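Retropepsin-like aspartic endopeptidase domain-containing protein (Legionella pneumophila subsp. pneumophila str. Philadelphia 1, PDB 2PMA) is of unknown function but may act as a retropepsin-like aspartic endopeptidase. Local coordinates at residues Ala31-Thr39 and Tyr48-Lys56; Gly64-Ile72 and Pro88-Leu96. All coordinates share one frame; numbering follows the deposited sequence. Where two conformers were deposited one is given.

Interaction 1: residues Ala31-Thr39 and Tyr48-Lys56; sequences ASLHAVNIT and YLRFTVPTK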
ATOM      1  N   ALA A  31       6.503   1.549  -0.854  1.00 26.37           N
ATOM      2  CA  ALA A  31       5.052   1.876  -0.789  1.00 25.12           C
ATOM      3  C   ALA A  31       4.711   2.137   0.687  1.00 25.95           C
ATOM      4  O   ALA A  31       5.417   1.631   1.574  1.00 25.41           O
ATOM      5  CB  ALA A  31       4.222   0.717  -1.343  1.00 24.67           C
ATOM      6  N   SER A  32       3.681   2.940   0.951  1.00 24.98           N
ATOM      7  CA  SER A  32       3.333   3.280   2.332  0.50 25.08           C
ATOM      8  C   SER A  32       1.826   3.395   2.443  1.00 25.03           C
ATOM      9  O   SER A  32       1.136   3.769   1.477  1.00 25.43           O
ATOM     10  CB  SER A  32       3.996   4.579   2.791  0.50 25.23           C
ATOM     11  OG  SER A  32       3.681   5.644   1.927  0.50 24.39           O
ATOM     12  N   LEU A  33       1.326   3.046   3.615  1.00 24.88           N
ATOM     13  CA  LEU A  33      -0.096   3.037   3.882  1.00 25.16           C
ATOM     14  C   LEU A  33      -0.321   3.545   5.299  1.00 25.40           C
ATOM     15  O   LEU A  33       0.314   3.037   6.256  1.00 23.93           O
ATOM     16  CB  LEU A  33      -0.591   1.573   3.817  1.00 26.55           C
ATOM     17  CG  LEU A  33      -2.050   1.279   4.226  1.00 25.93           C
ATOM     18  CD1 LEU A  33      -3.109   1.957   3.271  1.00 28.49           C
ATOM     19  CD2 LEU A  33      -2.311  -0.243   4.238  1.00 26.55           C
ATOM     20  N   HIS A  34      -1.198   4.528   5.469  1.00 25.71           N
ATOM     21  CA  HIS A  34      -1.475   4.976   6.845  1.00 26.85           C
ATOM     22  C   HIS A  34      -2.278   3.918   7.598  1.00 26.00           C
ATOM     23  O   HIS A  34      -3.333   3.447   7.135  1.00 25.69           O
ATOM     24  CB  HIS A  34      -2.167   6.328   6.884  1.00 28.24           C
ATOM     25  CG  HIS A  34      -2.498   6.773   8.281  1.00 30.89           C
ATOM     26  ND1 HIS A  34      -3.762   7.169   8.653  1.00 36.38           N
ATOM     27  CD2 HIS A  34      -1.743   6.808   9.407  1.00 31.29           C
ATOM     28  CE1 HIS A  34      -3.761   7.485   9.941  1.00 30.72           C
ATOM     29  NE2 HIS A  34      -2.559   7.253  10.428  1.00 35.67           N
ATOM     30  N   ALA A  35      -1.777   3.519   8.758  1.00 24.68           N
ATOM     31  CA  ALA A  35      -2.425   2.478   9.505  1.00 24.96           C
ATOM     32  C   ALA A  35      -2.220   2.841  10.965  1.00 26.06           C
ATOM     33  O   ALA A  35      -1.223   3.477  11.341  1.00 26.24           O
ATOM     34  CB  ALA A  35      -1.804   1.091   9.211  1.00 24.36           C
ATOM     35  N   VAL A  36      -3.188   2.475  11.761  1.00 26.53           N
ATOM     36  CA  VAL A  36      -3.138   2.714  13.246  1.00 25.96           C
ATOM     37  C   VAL A  36      -3.365   1.425  14.059  1.00 25.33           C
ATOM     38  O   VAL A  36      -3.773   0.402  13.490  1.00 25.10           O
ATOM     39  CB  VAL A  36      -4.171   3.795  13.647  1.00 26.85           C
ATOM     40  CG1 VAL A  36      -3.892   5.113  12.872  1.00 26.94           C
ATOM     41  CG2 VAL A  36      -5.598   3.338  13.317  1.00 28.16           C
ATOM     42  N   ASN A  37      -3.113   1.465  15.376  0.50 24.54           N
ATOM     43  CA  ASN A  37      -3.427   0.333  16.257  0.50 25.46           C
ATOM     44  C   ASN A  37      -2.676  -0.938  15.860  0.50 25.58           C
ATOM     45  O   ASN A  37      -3.263  -2.026  15.734  0.50 25.90           O
ATOM     46  CB  ASN A  37      -4.957   0.069  16.274  0.50 26.22           C
ATOM     47  CG  ASN A  37      -5.773   1.295  16.734  0.50 25.82           C
ATOM     48  OD1 ASN A  37      -6.924   1.494  16.319  0.50 28.77           O
ATOM     49  ND2 ASN A  37      -5.187   2.100  17.584  0.50 26.38           N
ATOM     50  N   ILE A  38      -1.378  -0.801  15.629  1.00 25.30           N
ATOM     51  CA  ILE A  38      -0.595  -1.891  15.072  1.00 26.32           C
ATOM     52  C   ILE A  38      -0.137  -2.816  16.201  1.00 27.75           C
ATOM     53  O   ILE A  38       0.417  -2.335  17.181  1.00 28.88           O
ATOM     54  CB  ILE A  38       0.585  -1.303  14.284  1.00 26.52           C
ATOM     55  CG1 ILE A  38       0.030  -0.372  13.176  1.00 27.40           C
ATOM     56  CG2 ILE A  38       1.478  -2.431  13.717  1.00 27.38           C
ATOM     57  CD1 ILE A  38       1.084   0.660  12.613  1.00 27.06           C
ATOM     58  N   THR A  39      -0.405  -4.115  16.088  1.00 28.84           N
ATOM     59  CA  THR A  39      -0.047  -5.107  17.112  0.50 30.14           C
ATOM     60  C   THR A  39       0.677  -6.288  16.461  1.00 30.75           C
ATOM     61  O   THR A  39       0.320  -6.694  15.358  1.00 29.98           O
ATOM     62  CB  THR A  39      -1.302  -5.638  17.881  0.50 30.79           C
ATOM     63  OG1 THR A  39      -2.065  -6.502  17.028  0.50 34.52           O
ATOM     64  CG2 THR A  39      -2.206  -4.477  18.343  0.50 29.42           C
ATOM     65  N   TYR A  48       3.366 -11.592  12.301  1.00 26.38           N
ATOM     66  CA  TYR A  48       2.402 -10.858  11.511  1.00 26.15           C
ATOM     67  C   TYR A  48       2.154  -9.599  12.308  1.00 25.43           C
ATOM     68  O   TYR A  48       2.290  -9.609  13.568  1.00 26.13           O
ATOM     69  CB  TYR A  48       1.067 -11.641  11.409  1.00 27.22           C
ATOM     70  CG  TYR A  48       1.088 -12.690  10.326  1.00 28.72           C
ATOM     71  CD1 TYR A  48       0.373 -12.505   9.146  1.00 29.37           C
ATOM     72  CD2 TYR A  48       1.852 -13.862  10.474  1.00 32.57           C
ATOM     73  CE1 TYR A  48       0.395 -13.468   8.120  1.00 30.77           C
ATOM     74  CE2 TYR A  48       1.889 -14.822   9.449  1.00 31.54           C
ATOM     75  CZ  TYR A  48       1.156 -14.609   8.285  1.00 31.37           C
ATOM     76  OH  TYR A  48       1.201 -15.558   7.275  1.00 34.21           O
ATOM     77  N   LEU A  49       1.728  -8.541  11.615  1.00 24.60           N
ATOM     78  CA  LEU A  49       1.155  -7.380  12.299  1.00 24.56           C
ATOM     79  C   LEU A  49      -0.335  -7.301  11.983  1.00 25.19           C
ATOM     80  O   LEU A  49      -0.752  -7.526  10.827  1.00 25.51           O
ATOM     81  CB  LEU A  49       1.840  -6.101  11.810  1.00 26.52           C
ATOM     82  CG  LEU A  49       3.343  -5.977  12.072  1.00 26.64           C
ATOM     83  CD1 LEU A  49       3.726  -4.582  11.692  1.00 28.57           C
ATOM     84  CD2 LEU A  49       3.673  -6.203  13.581  1.00 27.29           C
ATOM     85  N   ARG A  50      -1.127  -7.040  13.011  1.00 24.28           N
ATOM     86  CA  ARG A  50      -2.536  -6.676  12.828  1.00 26.60           C
ATOM     87  C   ARG A  50      -2.564  -5.162  12.867  1.00 25.32           C
ATOM     88  O   ARG A  50      -1.883  -4.535  13.699  1.00 26.57           O
ATOM     89  CB  ARG A  50      -3.371  -7.238  13.973  1.00 26.63           C
ATOM     90  CG  ARG A  50      -4.862  -6.983  13.871  1.00 32.19           C
ATOM     91  CD  ARG A  50      -5.573  -7.531  15.149  1.00 34.52           C
ATOM     92  NE  ARG A  50      -5.509  -8.999  15.176  1.00 46.99           N
ATOM     93  CZ  ARG A  50      -5.380  -9.748  16.272  1.00 52.27           C
ATOM     94  NH1 ARG A  50      -5.266  -9.182  17.481  1.00 55.64           N
ATOM     95  NH2 ARG A  50      -5.350 -11.076  16.162  1.00 54.44           N
ATOM     96  N   PHE A  51      -3.329  -4.563  11.965  1.00 25.09           N
ATOM     97  CA  PHE A  51      -3.398  -3.123  11.917  1.00 24.79           C
ATOM     98  C   PHE A  51      -4.727  -2.665  11.346  1.00 25.64           C
ATOM     99  O   PHE A  51      -5.426  -3.441  10.643  1.00 25.28           O
ATOM    100  CB  PHE A  51      -2.216  -2.565  11.063  1.00 23.96           C
ATOM    101  CG  PHE A  51      -2.185  -3.060   9.622  1.00 26.51           C
ATOM    102  CD1 PHE A  51      -1.535  -4.267   9.274  1.00 27.01           C
ATOM    103  CD2 PHE A  51      -2.782  -2.299   8.605  1.00 27.26           C
ATOM    104  CE1 PHE A  51      -1.482  -4.714   7.951  1.00 28.68           C
ATOM    105  CE2 PHE A  51      -2.760  -2.726   7.285  1.00 26.81           C
ATOM    106  CZ  PHE A  51      -2.094  -3.936   6.926  1.00 26.95           C
ATOM    107  N   THR A  52      -5.050  -1.415  11.635  1.00 24.91           N
ATOM    108  CA  THR A  52      -6.293  -0.811  11.134  1.00 25.46           C
ATOM    109  C   THR A  52      -5.953   0.207  10.068  1.00 27.26           C
ATOM    110  O   THR A  52      -5.061   1.097  10.255  1.00 28.89           O
ATOM    111  CB  THR A  52      -7.061  -0.238  12.353  1.00 27.30           C
ATOM    112  OG1 THR A  52      -7.441  -1.348  13.170  1.00 27.22           O
ATOM    113  CG2 THR A  52      -8.324   0.550  11.949  1.00 27.54           C
ATOM    114  N   VAL A  53      -6.700   0.184   8.963  1.00 25.74           N
ATOM    115  CA  VAL A  53      -6.762   1.352   8.097  1.00 24.66           C
ATOM    116  C   VAL A  53      -8.023   2.195   8.349  1.00 25.07           C
ATOM    117  O   VAL A  53      -9.140   1.721   8.106  1.00 24.20           O
ATOM    118  CB  VAL A  53      -6.737   0.903   6.604  1.00 24.02           C
ATOM    119  CG1 VAL A  53      -6.823   2.144   5.635  1.00 26.52           C
ATOM    120  CG2 VAL A  53      -5.483   0.032   6.352  1.00 25.04           C
ATOM    121  N   PRO A  54      -7.860   3.449   8.817  1.00 25.32           N
ATOM    122  CA  PRO A  54      -9.028   4.309   9.080  1.00 25.80           C
ATOM    123  C   PRO A  54      -9.471   5.017   7.801  1.00 26.22           C
ATOM    124  O   PRO A  54      -8.632   5.398   6.985  1.00 26.15           O
ATOM    125  CB  PRO A  54      -8.521   5.314  10.125  1.00 28.01           C
ATOM    126  CG  PRO A  54      -6.986   5.363   9.916  1.00 27.47           C
ATOM    127  CD  PRO A  54      -6.566   4.064   9.211  1.00 26.00           C
ATOM    128  N   THR A  55     -10.771   5.117   7.567  1.00 25.42           N
ATOM    129  CA  THR A  55     -11.249   5.806   6.357  1.00 25.86           C
ATOM    130  C   THR A  55     -12.487   6.608   6.702  1.00 26.48           C
ATOM    131  O   THR A  55     -13.021   6.507   7.817  1.00 25.72           O
ATOM    132  CB  THR A  55     -11.666   4.817   5.223  1.00 27.13           C
ATOM    133  OG1 THR A  55     -12.911   4.222   5.587  1.00 26.43           O
ATOM    134  CG2 THR A  55     -10.637   3.684   5.005  1.00 26.87           C
ATOM    135  N   LYS A  56     -12.990   7.363   5.730  1.00 28.44           N
ATOM    136  CA  LYS A  56     -14.276   8.044   5.922  1.00 31.39           C
ATOM    137  C   LYS A  56     -15.465   7.096   6.093  1.00 30.31           C
ATOM    138  O   LYS A  56     -16.508   7.481   6.647  1.00 32.43           O
ATOM    139  CB  LYS A  56     -14.525   9.030   4.770  1.00 32.40           C
ATOM    140  CG  LYS A  56     -13.502  10.153   4.777  1.00 38.00           C
ATOM    141  CD  LYS A  56     -13.653  11.056   6.004  1.00 46.41           C
ATOM    142  CE  LYS A  56     -12.309  11.296   6.736  1.00 51.09           C
ATOM    143  NZ  LYS A  56     -11.145  11.569   5.815  1.00 54.31           N
TER
HETATM  144  O   HOH W   1      -8.417  -0.395  15.521  1.00 34.76           O
HETATM  145  O   HOH W   2      -5.527  -3.152  14.571  1.00 41.61           O
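A35 sets its methyl group obliquely against the ring of F51, CB to CD2 3.6 Å, on the tightly packed side of the contact. CG of F51 stands between the backbone N and the carbonyl carbon (chi1 59°), which turns the ring toward A35 and L33, its CE2 4.0 Å from L33 CD2. The same leucine methyl meets V53 CG2 at 3.8 Å, the side chains crossing at about a right angle. I38 straddles the next two positions: its CG1 packs on CB of F51, and its CG2 lies 3.7 Å from L49 CD1. V94 and L111 add further apolar cover to F51. The two segments belong to the beta hairpin of strands 31-43 and 46-55, and the pairing is broken by a beta bulge: V36 faces T52 and T39 faces R50, both antiparallel hydrogen-bonded pairs, with one residue more on the first strand. At the bulge N37 takes a left-handed backbone conformation and the chain turns a corner, so that 31-34 runs at 74° to 48-55. The carbonyl O of T52 is used twice, accepting V36 N at 2.8 Å in its plane and lying 3.1 Å from A35 CA in a CA-H...O contact. R50 O does the same for T39 N and I38 CA. The face carrying V36, T39, R50 and T52 is the solvent side, bridged in part by water. V36 CG2 leans on T52 CB, while a water donates to N37 O at 2.8 Å and bonds T52 OG1 at 3.0 Å. R50 bends at chi3; its CB lies against T39 OG1 and its NE forms a salt bridge with E63 OE2. At the far end the H34 ring meets CG of P54 obliquely, and K115 touches both.

Interaction 2: residues Gly64-Ile72 and Pro88-Leu96; sequences GEYVGKVKI and PIKRPVVLL. With FMT (formic acid), chain F.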
ATOM      1  N   GLY A  64      -0.909  -8.784   8.182  1.00 26.38           N
ATOM      2  CA  GLY A  64       0.076  -8.943   7.109  1.00 25.83           C
ATOM      3  C   GLY A  64       1.365  -9.500   7.680  1.00 25.07           C
ATOM      4  O   GLY A  64       1.712  -9.196   8.812  1.00 24.40           O
ATOM      5  N   GLU A  65       2.066 -10.302   6.879  1.00 25.09           N
ATOM      6  CA  GLU A  65       3.354 -10.846   7.280  1.00 24.84           C
ATOM      7  C   GLU A  65       4.295  -9.693   7.585  1.00 24.45           C
ATOM      8  O   GLU A  65       4.390  -8.769   6.798  1.00 24.25           O
ATOM      9  CB  GLU A  65       3.927 -11.680   6.133  1.00 26.15           C
ATOM     10  CG  GLU A  65       3.168 -12.968   5.919  1.00 29.91           C
ATOM     11  CD  GLU A  65       3.610 -13.628   4.627  1.00 32.59           C
ATOM     12  OE1 GLU A  65       2.825 -13.611   3.668  1.00 34.44           O
ATOM     13  OE2 GLU A  65       4.770 -14.081   4.591  1.00 31.64           O
ATOM     14  N   TYR A  66       5.026  -9.774   8.702  1.00 24.85           N
ATOM     15  CA  TYR A  66       5.894  -8.691   9.165  1.00 26.23           C
ATOM     16  C   TYR A  66       7.274  -9.016   8.617  1.00 27.36           C
ATOM     17  O   TYR A  66       7.924 -10.006   9.059  1.00 27.53           O
ATOM     18  CB  TYR A  66       5.903  -8.688  10.702  1.00 26.78           C
ATOM     19  CG  TYR A  66       6.592  -7.516  11.413  1.00 28.41           C
ATOM     20  CD1 TYR A  66       6.661  -7.499  12.825  1.00 29.18           C
ATOM     21  CD2 TYR A  66       7.160  -6.446  10.717  1.00 27.19           C
ATOM     22  CE1 TYR A  66       7.273  -6.413  13.520  1.00 31.43           C
ATOM     23  CE2 TYR A  66       7.815  -5.370  11.403  1.00 25.60           C
ATOM     24  CZ  TYR A  66       7.849  -5.370  12.792  1.00 30.35           C
ATOM     25  OH  TYR A  66       8.451  -4.315  13.467  1.00 31.66           O
ATOM     26  N   VAL A  67       7.718  -8.225   7.645  1.00 26.29           N
ATOM     27  CA  VAL A  67       8.919  -8.608   6.900  1.00 29.15           C
ATOM     28  C   VAL A  67      10.142  -7.739   7.144  1.00 30.83           C
ATOM     29  O   VAL A  67      11.238  -8.043   6.633  1.00 32.18           O
ATOM     30  CB  VAL A  67       8.649  -8.821   5.389  1.00 29.37           C
ATOM     31  CG1 VAL A  67       7.614  -9.945   5.182  1.00 30.76           C
ATOM     32  CG2 VAL A  67       8.164  -7.526   4.708  1.00 29.66           C
ATOM     33  N   GLY A  68      10.002  -6.682   7.930  1.00 31.03           N
ATOM     34  CA  GLY A  68      11.197  -5.870   8.251  1.00 32.66           C
ATOM     35  C   GLY A  68      10.805  -4.507   8.773  1.00 32.05           C
ATOM     36  O   GLY A  68       9.647  -4.235   8.985  1.00 27.39           O
ATOM     37  N   LYS A  69      11.805  -3.661   8.994  1.00 33.57           N
ATOM     38  CA  LYS A  69      11.568  -2.277   9.387  1.00 34.60           C
ATOM     39  C   LYS A  69      12.412  -1.442   8.464  1.00 35.09           C
ATOM     40  O   LYS A  69      13.479  -1.892   7.990  1.00 37.28           O
ATOM     41  CB  LYS A  69      12.029  -2.040  10.807  1.00 35.57           C
ATOM     42  CG  LYS A  69      11.091  -2.445  11.874  1.00 38.64           C
ATOM     43  CD  LYS A  69      11.748  -2.167  13.212  1.00 43.23           C
ATOM     44  CE  LYS A  69      10.898  -2.600  14.377  1.00 45.44           C
ATOM     45  NZ  LYS A  69      11.678  -2.418  15.663  1.00 49.83           N
ATOM     46  N   VAL A  70      11.973  -0.237   8.179  1.00 34.43           N
ATOM     47  CA  VAL A  70      12.784   0.657   7.357  1.00 35.20           C
ATOM     48  C   VAL A  70      12.798   2.024   7.982  1.00 35.48           C
ATOM     49  O   VAL A  70      11.835   2.430   8.624  1.00 32.26           O
ATOM     50  CB  VAL A  70      12.274   0.788   5.908  1.00 35.56           C
ATOM     51  CG1 VAL A  70      12.508  -0.502   5.143  1.00 38.92           C
ATOM     52  CG2 VAL A  70      10.812   1.191   5.873  1.00 35.86           C
ATOM     53  N   LYS A  71      13.904   2.731   7.784  1.00 35.52           N
ATOM     54  CA  LYS A  71      13.969   4.124   8.175  1.00 38.04           C
ATOM     55  C   LYS A  71      13.261   5.001   7.155  1.00 38.83           C
ATOM     56  O   LYS A  71      13.466   4.855   5.939  1.00 39.78           O
ATOM     57  CB  LYS A  71      15.427   4.553   8.344  1.00 37.52           C
ATOM     58  CG  LYS A  71      16.142   3.804   9.448  1.00 41.00           C
ATOM     59  CD  LYS A  71      17.673   3.811   9.259  1.00 44.96           C
ATOM     60  CE  LYS A  71      18.283   5.199   9.456  1.00 46.44           C
ATOM     61  NZ  LYS A  71      19.781   5.208   9.196  1.00 46.42           N
ATOM     62  N   ILE A  72      12.481   5.951   7.653  0.50 38.99           N
ATOM     63  CA  ILE A  72      11.874   6.979   6.807  0.50 39.66           C
ATOM     64  C   ILE A  72      12.416   8.365   7.174  0.50 39.47           C
ATOM     65  O   ILE A  72      12.391   8.770   8.339  0.50 39.63           O
ATOM     66  CB  ILE A  72      10.334   6.983   6.900  0.50 39.50           C
ATOM     67  CG1 ILE A  72       9.767   5.597   6.557  0.50 40.49           C
ATOM     68  CG2 ILE A  72       9.742   8.060   5.984  0.50 39.76           C
ATOM     69  CD1 ILE A  72       8.272   5.476   6.763  0.50 39.87           C
ATOM     70  N   PRO A  88      14.140  10.337  11.096  1.00 37.38           N
ATOM     71  CA  PRO A  88      14.869   9.064  11.006  1.00 35.99           C
ATOM     72  C   PRO A  88      14.097   8.013  11.801  1.00 35.46           C
ATOM     73  O   PRO A  88      14.663   7.327  12.650  1.00 37.03           O
ATOM     74  CB  PRO A  88      16.203   9.398  11.679  1.00 36.63           C
ATOM     75  CG  PRO A  88      15.842  10.448  12.720  1.00 35.89           C
ATOM     76  CD  PRO A  88      14.549  11.120  12.279  1.00 36.62           C
ATOM     77  N   ILE A  89      12.810   7.909  11.494  1.00 32.07           N
ATOM     78  CA  ILE A  89      11.840   7.110  12.229  1.00 29.83           C
ATOM     79  C   ILE A  89      11.837   5.732  11.551  1.00 27.80           C
ATOM     80  O   ILE A  89      11.785   5.685  10.327  1.00 28.57           O
ATOM     81  CB  ILE A  89      10.471   7.862  12.088  1.00 29.73           C
ATOM     82  CG1 ILE A  89      10.415   9.073  13.049  1.00 31.43           C
ATOM     83  CG2 ILE A  89       9.263   7.000  12.314  1.00 30.30           C
ATOM     84  CD1 ILE A  89      10.508   8.698  14.551  1.00 33.71           C
ATOM     85  N   LYS A  90      11.911   4.638  12.312  1.00 24.43           N
ATOM     86  CA  LYS A  90      11.758   3.298  11.700  1.00 24.09           C
ATOM     87  C   LYS A  90      10.304   2.915  11.735  1.00 23.31           C
ATOM     88  O   LYS A  90       9.678   3.070  12.783  1.00 20.72           O
ATOM     89  CB  LYS A  90      12.565   2.252  12.479  1.00 25.05           C
ATOM     90  CG  LYS A  90      14.072   2.391  12.230  1.00 31.16           C
ATOM     91  CD  LYS A  90      14.859   1.297  12.957  1.00 37.62           C
ATOM     92  CE  LYS A  90      15.901   0.727  11.967  1.00 42.90           C
ATOM     93  NZ  LYS A  90      16.796  -0.370  12.506  1.00 47.48           N
ATOM     94  N   ARG A  91       9.787   2.410  10.605  1.00 21.61           N
ATOM     95  CA  ARG A  91       8.420   1.902  10.533  1.00 21.26           C
ATOM     96  C   ARG A  91       8.437   0.454  10.042  1.00 21.56           C
ATOM     97  O   ARG A  91       9.427   0.017   9.368  1.00 21.68           O
ATOM     98  CB  ARG A  91       7.576   2.758   9.593  1.00 22.10           C
ATOM     99  CG  ARG A  91       7.377   4.256  10.115  1.00 23.24           C
ATOM    100  CD  ARG A  91       6.744   4.373  11.518  1.00 20.63           C
ATOM    101  NE  ARG A  91       5.514   3.575  11.592  1.00 21.22           N
ATOM    102  CZ  ARG A  91       5.133   2.897  12.668  1.00 25.12           C
ATOM    103  NH1 ARG A  91       4.033   2.164  12.612  1.00 25.53           N
ATOM    104  NH2 ARG A  91       5.872   2.933  13.794  1.00 23.21           N
ATOM    105  N   PRO A  92       7.383  -0.304  10.400  1.00 22.38           N
ATOM    106  CA  PRO A  92       7.364  -1.699  10.035  1.00 21.83           C
ATOM    107  C   PRO A  92       6.912  -1.859   8.581  1.00 22.82           C
ATOM    108  O   PRO A  92       6.102  -1.058   8.057  1.00 21.83           O
ATOM    109  CB  PRO A  92       6.366  -2.299  11.052  1.00 21.95           C
ATOM    110  CG  PRO A  92       5.333  -1.173  11.287  1.00 23.61           C
ATOM    111  CD  PRO A  92       6.180   0.106  11.161  1.00 21.55           C
ATOM    112  N   VAL A  93       7.391  -2.937   7.970  1.00 23.65           N
ATOM    113  CA  VAL A  93       7.016  -3.278   6.614  1.00 23.60           C
ATOM    114  C   VAL A  93       6.241  -4.583   6.632  1.00 23.35           C
ATOM    115  O   VAL A  93       6.698  -5.576   7.220  1.00 23.36           O
ATOM    116  CB  VAL A  93       8.259  -3.542   5.778  1.00 24.45           C
ATOM    117  CG1 VAL A  93       7.843  -3.859   4.323  1.00 23.92           C
ATOM    118  CG2 VAL A  93       9.255  -2.359   5.853  1.00 25.68           C
ATOM    119  N   VAL A  94       5.090  -4.602   5.967  1.00 23.53           N
ATOM    120  CA  VAL A  94       4.248  -5.823   5.900  1.00 23.42           C
ATOM    121  C   VAL A  94       3.951  -6.148   4.447  1.00 24.73           C
ATOM    122  O   VAL A  94       4.086  -5.282   3.576  1.00 23.67           O
ATOM    123  CB  VAL A  94       2.877  -5.664   6.647  1.00 25.25           C
ATOM    124  CG1 VAL A  94       3.152  -5.445   8.138  1.00 25.01           C
ATOM    125  CG2 VAL A  94       2.013  -4.510   6.043  1.00 26.13           C
ATOM    126  N   LEU A  95       3.494  -7.375   4.191  1.00 23.48           N
ATOM    127  CA  LEU A  95       3.076  -7.752   2.854  1.00 24.71           C
ATOM    128  C   LEU A  95       1.566  -7.521   2.766  1.00 25.24           C
ATOM    129  O   LEU A  95       0.809  -7.914   3.695  1.00 27.14           O
ATOM    130  CB  LEU A  95       3.353  -9.238   2.637  1.00 24.70           C
ATOM    131  CG  LEU A  95       4.835  -9.619   2.603  1.00 26.66           C
ATOM    132  CD1 LEU A  95       4.960 -11.101   2.238  1.00 27.85           C
ATOM    133  CD2 LEU A  95       5.579  -8.732   1.613  1.00 28.78           C
ATOM    134  N   LEU A  96       1.119  -6.947   1.652  0.50 24.83           N
ATOM    135  CA  LEU A  96      -0.287  -6.541   1.477  0.50 25.35           C
ATOM    136  C   LEU A  96      -0.745  -6.939   0.077  0.50 26.19           C
ATOM    137  O   LEU A  96      -0.059  -6.621  -0.888  0.50 25.19           O
ATOM    138  CB  LEU A  96      -0.386  -5.014   1.617  0.50 26.33           C
ATOM    139  CG  LEU A  96      -1.647  -4.191   1.279  0.50 23.37           C
ATOM    140  CD1 LEU A  96      -2.716  -4.240   2.365  0.50 28.08           C
ATOM    141  CD2 LEU A  96      -1.259  -2.743   1.042  0.50 27.13           C
TER
HETATM  142  C   FMT F 302      -0.127 -11.548   3.531  1.00 38.18           C
HETATM  143  O1  FMT F 302       0.210 -12.371   2.609  1.00 40.43           O
HETATM  144  O2  FMT F 302       0.644 -11.048   4.391  1.00 31.80           O
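A classic beta bulge interrupts the antiparallel pairing of strands 58-71 and 90-100: V67 and G68 together face the single residue V93. V67 N donates to V93 O at 2.9 Å, and V93 N returns to G68 O at 2.8 Å, with the donor tilted 35° from the carbonyl plane. At the backbone angles of G68 a side chain would collide with the V67 carbonyl oxygen, so glycine suits the bulge. Beyond the bulge the register is regular, V70 and R91 exchanging a pair of backbone bonds, and before it L95 N reaches E65 O. The extra residue shifts the register by one; side chains of the paired residues lie on two faces. On one, Y66 has its CG opposite the backbone N (chi1 -172°), which lays the ring alongside the partner strand: V93 O stands at the ring edge, 3.6 Å from Y66 CD2, and P92 CB comes obliquely to 3.4 Å from Y66 CE2. On the other, V93 spreads its two methyls, CG1 lying 3.7 Å from V67 CG2 and CG2 3.8 Å from V70 CG1, both valines crossing it at about a right angle. V67 CG1 continues this apolar patch onto CG of L95. R91 folds back so that its guanidinium covers P92 CD with one face, and its NE bonds L111 O on strand 103-112. A formic acid molecule is probably from the crystallisation liquor; its O2 accepts a nearly straight hydrogen bond from E65 N, 3.0 Å. The lysines K69 and K90 share the face of Y66, their NZ atoms 6.4 Å apart and not in contact; the close nonbackbone contacts are largely between hydrocarbon groups, and main-chain bonds supply the polar grip.

How the interactions relate
Interaction 1 closes before interaction 2 opens along the chain; strands 46-55 and 58-71, which follow each other, are neighbours in one sheet, and the centres of the contacts are about 11 Å apart. A probable hydrogen bond joins L49 N to G64 O at 2.9 Å. L49 is one apolar residue common to both: besides meeting I38, its CD2 lies 3.3 Å from CD1 of Y66, and its side chain also touches P92 and V94. I38 reaches the second contact too, CD1 lying 3.3 Å from R91 NH1. The formic acid bonded at E65 sits about 4 Å, nearest atoms, from the side chain of Y48, at the edge where the two contacts adjoin.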